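Local coordinates for flavodoxin (PDB 6OHK), which binds flavin mononucleotide and probably acts as an electron donor to a number of redox enzymes, at residues K5-F10 and F49-L54; I78-K83 and V112-K117; L90-A95 and E147-N152. The protein carries 1 engineered substitution. One frame throughout, in Å; residues are numbered along the deposited sequence.

From the N terminus, contact 1 comes first. Strand 7-11 runs into helix 17-28 and strand 34-38, and the chain then returns to lay strand 51-59 beside the first strand, closing that loop before either of the others opens. Contact 2 opens at 78-83, after helix 72-77, and contact 3 opens at 90-95 while it is still unfinished. The end of helix 103-113 closes contact 2, and 147-152 closes contact 3, so these two cross. Contacts 1 and 2 touch through Phe49 and Leu52 against Phe80 and Lys83. Contact 3 lies on the opposite side of the chain's centre from both, joining two loops at the flavin.

Contact 1 (K5-F10 and F49-L54); sequences KTIGIF and FENLIL
Each of the three backbone hydrogen bonds between strands 7-10 and 51-54 uses Gly8 or Ile53. Gly8 N donates to Asn51 O at 2.9 Å, Ile53 N donates to Gly8 O, and Phe10 N reaches Ile53 O nearly along the C=O axis. Those three carbonyls also receive CA-H contacts, from Ile7, Leu52 and Ile9 respectively. Asn51 N is buried with no partner in the model. The pairing is parallel, as in the doubly wound alpha/beta fold of flavodoxins; on the other flank Ile7 and Ile9 make backbone bonds to strand 34-38 and to Asp33 just before it.

At and just before the strand starts, polar groups are met individually. Asn51 ND2 donates to Lys5 O at 3.1 Å from above the carbonyl plane, and Asn51 OD1 accepts from Lys170 N. A water donates to Thr6 O and accepts from Glu50 N. The Lys5 chain, extended beyond CG, carries NZ to within 2.9 Å of both OE1 and OE2 of Glu50, a salt bridge with weak hydrogen bonds.

A CH-pi contact puts Gly8 CA over the Phe49 ring, 3.8 Å from its centroid; farther along that face of the sheet, Phe10 CE1 touches Leu52 CD2 at 3.6 Å.

Contact 2 (I78-K83 and V112-K117); sequences IDFTGK and VKKGGK
Phe80 and Lys114 meet through both backbone and side chain. Two main-chain hydrogen bonds cross between the segments. Phe80 N donates to Lys114 O at 2.9 Å, entering from above the carbonyl plane and well bent. Lys117 N donates to Lys83 O at 3.1 Å in a much straighter bond, 165° at the hydrogen. Between them Thr81 CA makes a CA-H...O contact with Gly115 O.

Bonds that use side chains begin with Lys114. Its chain is bent at chi2, chi3 and chi4, and NZ comes down on Ile78 O at 2.8 Å from above the carbonyl plane; Glu76 O is a second acceptor for the same ammonium. Within 78-83, Asp79 OD1 takes Thr81 N in an Asx turn and Thr81 OG1 at 2.7 Å, the hydroxyl arriving on the syn side of the carboxylate.

Apolar contact is modest. Phe80 CD1 rests 3.7 Å from Lys114 CB, the two side chains crossing at about a right angle.

Glycines with positive phi shape both partners: Gly82 in the type II turn from Phe80 to Lys83, and Gly115 as C-prime residue of the Schellman motif ending helix 103-113. That helix end is thus joined to the loop between helix 72-77 and strand 84-90. Phe80 packs inward on Leu52 of strand 51-59, and Lys117, whose backbone also bonds Val85, starts strand 117-118 beside strand 84-90.

Contact 3 (L90-A95 and E147-N152); sequences LGNQFA and EENQPN. With FMN (flavin mononucleotide), chain B; GOL (glycerol), chain C.
Glu147 N and Gly91 O are bridged by a water, which accepts from the amide, donates to the carbonyl and also bonds FMN O4'. Glu148 divides its carboxylate. OE2 accepts from the ribityl hydroxyl FMN O3' at 2.7 Å, whereas OE1 takes a weak bond from Asn92 ND2 at 3.1 Å, the amide and carboxylate planes 84° apart. A glycerol, probably from the crystallisation liquor, donates to both oxygens. Asn149 follows, its ND2 donating to Asn92 OD1 at 2.9 Å from above the carbonyl plane. Ala95 N reaches OD1 from the opposite face, in an Asx motif. Asn149 ND2 also lies at the edge of the Phe94 ring. At Gln150, OE1 accepts at 3.0 Å from Gln93 NE2, which stands almost straight above the Gln150 amide plane and also bonds Asp146; Arg157 bonds the same OE1, and His128 N bonds Gln93 OE1.

For Asn92, chi1 178° puts CG anti to the backbone N; second-shell Asn149 and Glu148, itself a flavin ligand, hold the amide it carries. Asn92 N donates to FMN O2 (3.1 Å) and N1 (3.2 Å), and this backbone N-H would be expected to stabilise negative charge at that end of the reduced flavin.

Contact 1 (K5-F10 and F49-L54)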
loop_
_atom_site.group_PDB
_atom_site.type_symbol
_atom_site.label_atom_id
_atom_site.label_comp_id
_atom_site.label_asym_id
_atom_site.label_seq_id
_atom_site.Cartn_x
_atom_site.Cartn_y
_atom_site.Cartn_z
ATOM N N LYS A 5 -17.874 -4.219 1.828
ATOM C CA LYS A 5 -17.287 -5.259 2.656
ATOM C C LYS A 5 -16.134 -4.673 3.463
ATOM O O LYS A 5 -15.519 -3.673 3.075
ATOM C CB LYS A 5 -16.806 -6.427 1.805
ATOM C CG LYS A 5 -17.981 -7.151 1.193
ATOM C CD LYS A 5 -17.587 -8.307 0.310
ATOM C CE LYS A 5 -18.821 -9.131 -0.071
ATOM N NZ LYS A 5 -18.528 -10.139 -1.130
ATOM N N THR A 6 -15.853 -5.291 4.594
ATOM C CA THR A 6 -14.813 -4.795 5.475
ATOM C C THR A 6 -13.478 -4.708 4.744
ATOM O O THR A 6 -13.097 -5.620 3.995
ATOM C CB THR A 6 -14.690 -5.721 6.678
ATOM O OG1 THR A 6 -15.975 -5.762 7.320
ATOM C CG2 THR A 6 -13.656 -5.244 7.667
ATOM N N ILE A 7 -12.777 -3.617 4.995
ATOM C CA ILE A 7 -11.453 -3.377 4.435
ATOM C C ILE A 7 -10.405 -3.858 5.427
ATOM O O ILE A 7 -10.389 -3.437 6.582
ATOM C CB ILE A 7 -11.283 -1.886 4.150
ATOM C CG1 ILE A 7 -12.316 -1.401 3.127
ATOM C CG2 ILE A 7 -9.872 -1.604 3.656
ATOM C CD1 ILE A 7 -12.569 0.098 3.166
ATOM N N GLY A 8 -9.534 -4.736 4.973
ATOM C CA GLY A 8 -8.389 -5.150 5.775
ATOM C C GLY A 8 -7.179 -4.295 5.490
ATOM O O GLY A 8 -6.743 -4.225 4.337
ATOM N N ILE A 9 -6.652 -3.642 6.511
ATOM C CA ILE A 9 -5.482 -2.778 6.400
ATOM C C ILE A 9 -4.312 -3.485 7.055
ATOM O O ILE A 9 -4.380 -3.823 8.248
ATOM C CB ILE A 9 -5.741 -1.431 7.084
ATOM C CG1 ILE A 9 -7.018 -0.781 6.554
ATOM C CG2 ILE A 9 -4.526 -0.530 6.933
ATOM C CD1 ILE A 9 -7.424 0.449 7.339
ATOM N N PHE A 10 -3.258 -3.725 6.302
ATOM C CA PHE A 10 -2.086 -4.460 6.775
ATOM C C PHE A 10 -0.859 -3.586 6.583
ATOM O O PHE A 10 -0.657 -3.066 5.488
ATOM C CB PHE A 10 -1.925 -5.738 5.972
ATOM C CG PHE A 10 -3.026 -6.743 6.252
ATOM C CD1 PHE A 10 -4.286 -6.643 5.646
ATOM C CD2 PHE A 10 -2.825 -7.756 7.168
ATOM C CE1 PHE A 10 -5.285 -7.517 5.972
ATOM C CE2 PHE A 10 -3.839 -8.644 7.488
ATOM C CZ PHE A 10 -5.050 -8.517 6.895
ATOM N N PHE A 49 -10.325 -11.026 3.715
ATOM C CA PHE A 49 -10.896 -9.791 3.225
ATOM C C PHE A 49 -10.919 -9.798 1.713
ATOM O O PHE A 49 -10.002 -10.294 1.055
ATOM C CB PHE A 49 -10.053 -8.597 3.701
ATOM C CG PHE A 49 -9.995 -8.499 5.179
ATOM C CD1 PHE A 49 -10.976 -7.826 5.860
ATOM C CD2 PHE A 49 -9.017 -9.142 5.914
ATOM C CE1 PHE A 49 -10.987 -7.775 7.229
ATOM C CE2 PHE A 49 -9.017 -9.115 7.260
ATOM C CZ PHE A 49 -9.988 -8.435 7.936
ATOM N N GLU A 50 -11.950 -9.170 1.157
ATOM C CA GLU A 50 -12.018 -8.930 -0.274
ATOM C C GLU A 50 -11.479 -7.577 -0.660
ATOM O O GLU A 50 -11.112 -7.392 -1.817
ATOM C CB GLU A 50 -13.458 -9.071 -0.776
ATOM C CG GLU A 50 -14.037 -10.494 -0.495
ATOM C CD GLU A 50 -15.382 -10.753 -1.168
ATOM O OE1 GLU A 50 -15.753 -10.005 -2.099
ATOM O OE2 GLU A 50 -16.066 -11.718 -0.763
ATOM N N ASN A 51 -11.514 -6.624 0.253
ATOM C CA ASN A 51 -10.988 -5.291 0.052
ATOM C C ASN A 51 -9.777 -5.142 0.955
ATOM O O ASN A 51 -9.884 -5.389 2.158
ATOM C CB ASN A 51 -12.029 -4.252 0.472
ATOM C CG ASN A 51 -13.280 -4.305 -0.368
ATOM O OD1 ASN A 51 -13.210 -4.608 -1.556
ATOM N ND2 ASN A 51 -14.426 -3.990 0.240
ATOM N N LEU A 52 -8.632 -4.747 0.393
ATOM C CA LEU A 52 -7.372 -4.696 1.125
ATOM C C LEU A 52 -6.626 -3.413 0.841
ATOM O O LEU A 52 -6.612 -2.915 -0.284
ATOM C CB LEU A 52 -6.487 -5.848 0.668
ATOM C CG LEU A 52 -6.909 -7.237 1.134
ATOM C CD1 LEU A 52 -6.205 -8.299 0.311
ATOM C CD2 LEU A 52 -6.598 -7.449 2.603
ATOM N N ILE A 53 -5.971 -2.907 1.878
ATOM C CA ILE A 53 -4.971 -1.846 1.761
ATOM C C ILE A 53 -3.697 -2.357 2.412
ATOM O O ILE A 53 -3.701 -2.682 3.608
ATOM C CB ILE A 53 -5.455 -0.561 2.443
ATOM C CG1 ILE A 53 -6.728 -0.040 1.778
ATOM C CG2 ILE A 53 -4.333 0.495 2.452
ATOM C CD1 ILE A 53 -7.374 1.134 2.506
ATOM N N LEU A 54 -2.628 -2.474 1.639
ATOM C CA LEU A 54 -1.347 -3.004 2.111
ATOM C C LEU A 54 -0.339 -1.875 2.096
ATOM O O LEU A 54 -0.183 -1.202 1.079
ATOM C CB LEU A 54 -0.858 -4.141 1.206
ATOM C CG LEU A 54 -1.890 -5.207 0.841
ATOM C CD1 LEU A 54 -1.207 -6.283 0.004
ATOM C CD2 LEU A 54 -2.579 -5.833 2.035
HETATM O O HOH W 1 -13.789 -7.990 2.868
#

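Contact 2 (I78-K83 and V112-K117)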
loop_
_atom_site.group_PDB
_atom_site.type_symbol
_atom_site.label_atom_id
_atom_site.label_comp_id
_atom_site.label_asym_id
_atom_site.label_seq_id
_atom_site.Cartn_x
_atom_site.Cartn_y
_atom_site.Cartn_z
ATOM N N ILE A 78 -1.761 -17.326 -0.815
ATOM C CA ILE A 78 -3.139 -16.867 -0.781
ATOM C C ILE A 78 -3.668 -16.723 -2.197
ATOM O O ILE A 78 -2.970 -16.244 -3.095
ATOM C CB ILE A 78 -3.190 -15.525 -0.030
ATOM C CG1 ILE A 78 -2.749 -15.730 1.415
ATOM C CG2 ILE A 78 -4.590 -14.881 -0.107
ATOM C CD1 ILE A 78 -2.631 -14.447 2.227
ATOM N N ASP A 79 -4.922 -17.113 -2.391
ATOM C CA ASP A 79 -5.608 -16.898 -3.652
ATOM C C ASP A 79 -6.222 -15.506 -3.611
ATOM O O ASP A 79 -7.118 -15.246 -2.804
ATOM C CB ASP A 79 -6.701 -17.948 -3.832
ATOM C CG ASP A 79 -7.331 -17.894 -5.187
ATOM O OD1 ASP A 79 -6.980 -17.031 -5.998
ATOM O OD2 ASP A 79 -8.210 -18.756 -5.464
ATOM N N PHE A 80 -5.726 -14.601 -4.445
ATOM C CA PHE A 80 -6.224 -13.227 -4.488
ATOM C C PHE A 80 -7.350 -13.024 -5.499
ATOM O O PHE A 80 -7.812 -11.896 -5.679
ATOM C CB PHE A 80 -5.076 -12.233 -4.772
ATOM C CG PHE A 80 -4.218 -11.930 -3.581
ATOM C CD1 PHE A 80 -3.207 -12.794 -3.192
ATOM C CD2 PHE A 80 -4.420 -10.768 -2.843
ATOM C CE1 PHE A 80 -2.405 -12.497 -2.087
ATOM C CE2 PHE A 80 -3.646 -10.497 -1.733
ATOM C CZ PHE A 80 -2.640 -11.346 -1.370
ATOM N N THR A 81 -7.850 -14.103 -6.114
ATOM C CA THR A 81 -8.976 -13.994 -7.043
ATOM C C THR A 81 -10.127 -13.285 -6.366
ATOM O O THR A 81 -10.488 -13.624 -5.249
ATOM C CB THR A 81 -9.413 -15.387 -7.499
ATOM O OG1 THR A 81 -8.305 -16.014 -8.139
ATOM C CG2 THR A 81 -10.571 -15.281 -8.487
ATOM N N GLY A 82 -10.687 -12.288 -7.027
ATOM C CA GLY A 82 -11.810 -11.563 -6.483
ATOM C C GLY A 82 -11.456 -10.476 -5.492
ATOM O O GLY A 82 -12.346 -9.704 -5.113
ATOM N N LYS A 83 -10.200 -10.377 -5.075
ATOM C CA LYS A 83 -9.777 -9.345 -4.146
ATOM C C LYS A 83 -9.385 -8.086 -4.878
ATOM O O LYS A 83 -8.894 -8.116 -6.005
ATOM C CB LYS A 83 -8.649 -9.830 -3.249
ATOM C CG LYS A 83 -8.994 -11.087 -2.451
ATOM C CD LYS A 83 -7.926 -11.298 -1.376
ATOM C CE LYS A 83 -8.057 -12.637 -0.653
ATOM N NZ LYS A 83 -9.389 -12.798 -0.001
ATOM N N VAL A 112 -1.005 -9.637 -8.232
ATOM C CA VAL A 112 -1.417 -9.815 -9.621
ATOM C C VAL A 112 -1.230 -11.270 -10.046
ATOM O O VAL A 112 -2.107 -11.861 -10.699
ATOM C CB VAL A 112 -0.689 -8.824 -10.545
ATOM C CG1 VAL A 112 -0.952 -9.137 -12.001
ATOM C CG2 VAL A 112 -1.138 -7.393 -10.226
ATOM N N LYS A 113 -0.112 -11.874 -9.693
ATOM C CA LYS A 113 0.134 -13.265 -10.088
ATOM C C LYS A 113 -0.898 -14.204 -9.498
ATOM O O LYS A 113 -1.223 -15.234 -10.124
ATOM C CB LYS A 113 1.541 -13.676 -9.647
ATOM C CG LYS A 113 1.905 -15.145 -9.770
ATOM C CD LYS A 113 3.321 -15.377 -9.229
ATOM C CE LYS A 113 3.759 -16.820 -9.394
ATOM N NZ LYS A 113 5.209 -16.985 -9.059
ATOM N N LYS A 114 -1.402 -13.907 -8.302
ATOM C CA LYS A 114 -2.367 -14.751 -7.622
ATOM C C LYS A 114 -3.807 -14.339 -7.866
ATOM O O LYS A 114 -4.705 -14.789 -7.150
ATOM C CB LYS A 114 -2.058 -14.814 -6.134
ATOM C CG LYS A 114 -0.700 -15.442 -5.816
ATOM C CD LYS A 114 -0.470 -16.819 -6.500
ATOM C CE LYS A 114 -1.565 -17.837 -6.212
ATOM N NZ LYS A 114 -1.725 -18.165 -4.784
ATOM N N GLY A 115 -4.064 -13.537 -8.877
ATOM C CA GLY A 115 -5.397 -13.333 -9.401
ATOM C C GLY A 115 -6.114 -12.085 -8.942
ATOM O O GLY A 115 -7.278 -11.894 -9.312
ATOM N N GLY A 116 -5.473 -11.250 -8.127
ATOM C CA GLY A 116 -6.120 -10.063 -7.604
ATOM C C GLY A 116 -6.039 -8.900 -8.551
ATOM O O GLY A 116 -5.330 -8.920 -9.562
ATOM N N LYS A 117 -6.749 -7.852 -8.190
ATOM C CA LYS A 117 -6.751 -6.600 -8.923
ATOM C C LYS A 117 -6.129 -5.524 -8.046
ATOM O O LYS A 117 -6.579 -5.347 -6.917
ATOM C CB LYS A 117 -8.234 -6.258 -9.188
ATOM C CG LYS A 117 -8.500 -5.099 -10.068
ATOM C CD LYS A 117 -10.003 -4.904 -10.295
ATOM C CE LYS A 117 -10.147 -3.922 -11.467
ATOM N NZ LYS A 117 -11.554 -3.696 -11.877
#

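Contact 3 (L90-A95 and E147-N152)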
loop_
_atom_site.group_PDB
_atom_site.type_symbol
_atom_site.label_atom_id
_atom_site.label_comp_id
_atom_site.label_asym_id
_atom_site.label_seq_id
_atom_site.Cartn_x
_atom_site.Cartn_y
_atom_site.Cartn_z
ATOM N N LEU A 90 5.737 4.201 1.679
ATOM C CA LEU A 90 6.424 5.357 2.264
ATOM C C LEU A 90 7.886 5.255 1.896
ATOM O O LEU A 90 8.460 4.163 1.900
ATOM C CB LEU A 90 6.351 5.348 3.765
ATOM C CG LEU A 90 5.042 5.801 4.396
ATOM C CD1 LEU A 90 4.023 4.700 4.396
ATOM C CD2 LEU A 90 5.320 6.199 5.810
ATOM N N GLY A 91 8.472 6.395 1.542
ATOM C CA GLY A 91 9.882 6.423 1.203
ATOM C C GLY A 91 10.424 7.837 1.215
ATOM O O GLY A 91 9.794 8.764 1.723
ATOM N N ASN A 92 11.625 7.994 0.652
ATOM C CA ASN A 92 12.299 9.287 0.549
ATOM C C ASN A 92 12.797 9.419 -0.884
ATOM O O ASN A 92 13.756 8.756 -1.271
ATOM C CB ASN A 92 13.436 9.375 1.563
ATOM C CG ASN A 92 14.206 10.684 1.460
ATOM O OD1 ASN A 92 14.260 11.320 0.426
ATOM N ND2 ASN A 92 14.800 11.096 2.567
ATOM N N GLN A 93 12.121 10.236 -1.679
ATOM C CA GLN A 93 12.382 10.213 -3.117
ATOM C C GLN A 93 13.712 10.850 -3.470
ATOM O O GLN A 93 14.249 10.559 -4.545
ATOM C CB GLN A 93 11.236 10.897 -3.873
ATOM C CG GLN A 93 11.163 12.416 -3.626
ATOM C CD GLN A 93 9.785 12.955 -3.903
ATOM O OE1 GLN A 93 9.492 13.388 -5.034
ATOM N NE2 GLN A 93 8.926 12.912 -2.903
ATOM N N PHE A 94 14.242 11.724 -2.617
ATOM C CA PHE A 94 15.493 12.412 -2.924
ATOM C C PHE A 94 16.685 11.587 -2.500
ATOM O O PHE A 94 17.690 11.505 -3.231
ATOM C CB PHE A 94 15.478 13.805 -2.300
ATOM C CG PHE A 94 14.499 14.723 -2.962
ATOM C CD1 PHE A 94 14.792 15.311 -4.181
ATOM C CD2 PHE A 94 13.285 14.979 -2.398
ATOM C CE1 PHE A 94 13.865 16.148 -4.801
ATOM C CE2 PHE A 94 12.368 15.815 -3.021
ATOM C CZ PHE A 94 12.660 16.391 -4.213
ATOM N N ALA A 95 16.606 10.950 -1.349
ATOM C CA ALA A 95 17.717 10.151 -0.868
ATOM C C ALA A 95 17.829 8.838 -1.593
ATOM O O ALA A 95 18.911 8.239 -1.600
ATOM C CB ALA A 95 17.586 9.914 0.629
ATOM N N GLU A 147 7.065 11.375 3.733
ATOM C CA GLU A 147 6.885 12.177 4.936
ATOM C C GLU A 147 8.118 12.983 5.277
ATOM O O GLU A 147 8.024 13.944 6.053
ATOM C CB GLU A 147 6.502 11.257 6.112
ATOM C CG GLU A 147 5.065 10.838 6.102
ATOM C CD GLU A 147 4.187 11.992 6.565
ATOM O OE1 GLU A 147 4.433 12.563 7.663
ATOM O OE2 GLU A 147 3.299 12.413 5.824
ATOM N N GLU A 148 9.278 12.609 4.755
ATOM C CA GLU A 148 10.491 13.363 5.037
ATOM C C GLU A 148 10.512 14.666 4.257
ATOM O O GLU A 148 10.939 15.706 4.789
ATOM C CB GLU A 148 11.709 12.505 4.721
ATOM C CG GLU A 148 11.808 11.258 5.653
ATOM C CD GLU A 148 13.092 10.497 5.448
ATOM O OE1 GLU A 148 14.162 11.113 5.607
ATOM O OE2 GLU A 148 13.046 9.304 5.098
ATOM N N ASN A 149 10.110 14.636 3.002
ATOM C CA ASN A 149 10.239 15.782 2.119
ATOM C C ASN A 149 8.920 16.405 1.738
ATOM O O ASN A 149 8.886 17.597 1.396
ATOM C CB ASN A 149 10.955 15.388 0.824
ATOM C CG ASN A 149 12.282 14.784 1.098
ATOM O OD1 ASN A 149 13.173 15.459 1.667
ATOM N ND2 ASN A 149 12.467 13.528 0.712
ATOM N N GLN A 150 7.825 15.639 1.745
ATOM C CA GLN A 150 6.530 16.160 1.304
ATOM C C GLN A 150 5.428 15.854 2.314
ATOM O O GLN A 150 4.327 15.455 1.936
ATOM C CB GLN A 150 6.173 15.612 -0.070
ATOM C CG GLN A 150 7.180 16.018 -1.136
ATOM C CD GLN A 150 6.903 15.418 -2.494
ATOM O OE1 GLN A 150 6.329 14.334 -2.616
ATOM N NE2 GLN A 150 7.394 16.091 -3.540
ATOM N N PRO A 151 5.663 16.077 3.601
ATOM C CA PRO A 151 4.618 15.713 4.575
ATOM C C PRO A 151 3.344 16.502 4.390
ATOM O O PRO A 151 2.252 15.994 4.701
ATOM C CB PRO A 151 5.282 16.000 5.927
ATOM C CG PRO A 151 6.306 17.033 5.609
ATOM C CD PRO A 151 6.848 16.678 4.249
ATOM N N ASN A 152 3.437 17.742 3.915
ATOM C CA ASN A 152 2.222 18.530 3.817
ATOM C C ASN A 152 1.288 18.028 2.746
ATOM O O ASN A 152 0.100 18.374 2.771
ATOM C CB ASN A 152 2.551 19.988 3.559
ATOM C CG ASN A 152 3.226 20.638 4.739
ATOM O OD1 ASN A 152 2.997 20.259 5.892
ATOM N ND2 ASN A 152 4.063 21.632 4.459
HETATM N N1 FMN B . 12.949 5.103 1.176
HETATM C C2 FMN B . 12.773 4.761 -0.175
HETATM O O2 FMN B . 11.957 5.300 -0.847
HETATM N N3 FMN B . 13.643 3.757 -0.726
HETATM C C4 FMN B . 14.632 3.106 -0.041
HETATM O O4 FMN B . 15.291 2.269 -0.623
HETATM C C4A FMN B . 14.803 3.485 1.317
HETATM N N5 FMN B . 15.802 2.866 2.065
HETATM C C5A FMN B . 15.961 3.341 3.397
HETATM C C6 FMN B . 17.041 2.844 4.150
HETATM C C7 FMN B . 17.222 3.263 5.452
HETATM C C7M FMN B . 18.388 2.580 6.186
HETATM C C8 FMN B . 16.408 4.249 5.990
HETATM C C8M FMN B . 16.620 4.650 7.435
HETATM C C9 FMN B . 15.343 4.747 5.243
HETATM C C9A FMN B . 15.146 4.317 3.955
HETATM N N10 FMN B . 14.031 4.849 3.191
HETATM C C10 FMN B . 13.931 4.455 1.873
HETATM C "C1'" FMN B . 13.135 5.851 3.764
HETATM C "C2'" FMN B . 12.075 5.195 4.701
HETATM O "O2'" FMN B . 11.278 4.240 4.024
HETATM C "C3'" FMN B . 11.136 6.296 5.226
HETATM O "O3'" FMN B . 11.895 7.114 6.093
HETATM C "C4'" FMN B . 9.862 5.828 5.927
HETATM O "O4'" FMN B . 9.061 6.972 6.201
HETATM C "C5'" FMN B . 10.134 5.073 7.223
HETATM O "O5'" FMN B . 8.901 4.537 7.674
HETATM P P FMN B . 8.786 3.896 9.144
HETATM O O1P FMN B . 7.334 3.480 9.225
HETATM O O2P FMN B . 9.724 2.748 9.295
HETATM O O3P FMN B . 9.124 5.007 10.145
HETATM C C1 GOL C . 17.826 10.066 4.324
HETATM O O1 GOL C . 19.224 10.043 4.274
HETATM C C2 GOL C . 17.352 9.373 5.598
HETATM O O2 GOL C . 16.554 10.250 6.356
HETATM C C3 GOL C . 16.545 8.140 5.203
HETATM O O3 GOL C . 15.484 8.512 4.351
HETATM O O HOH W 2 8.261 8.728 4.108
HETATM O O HOH W 3 15.645 14.081 2.165
#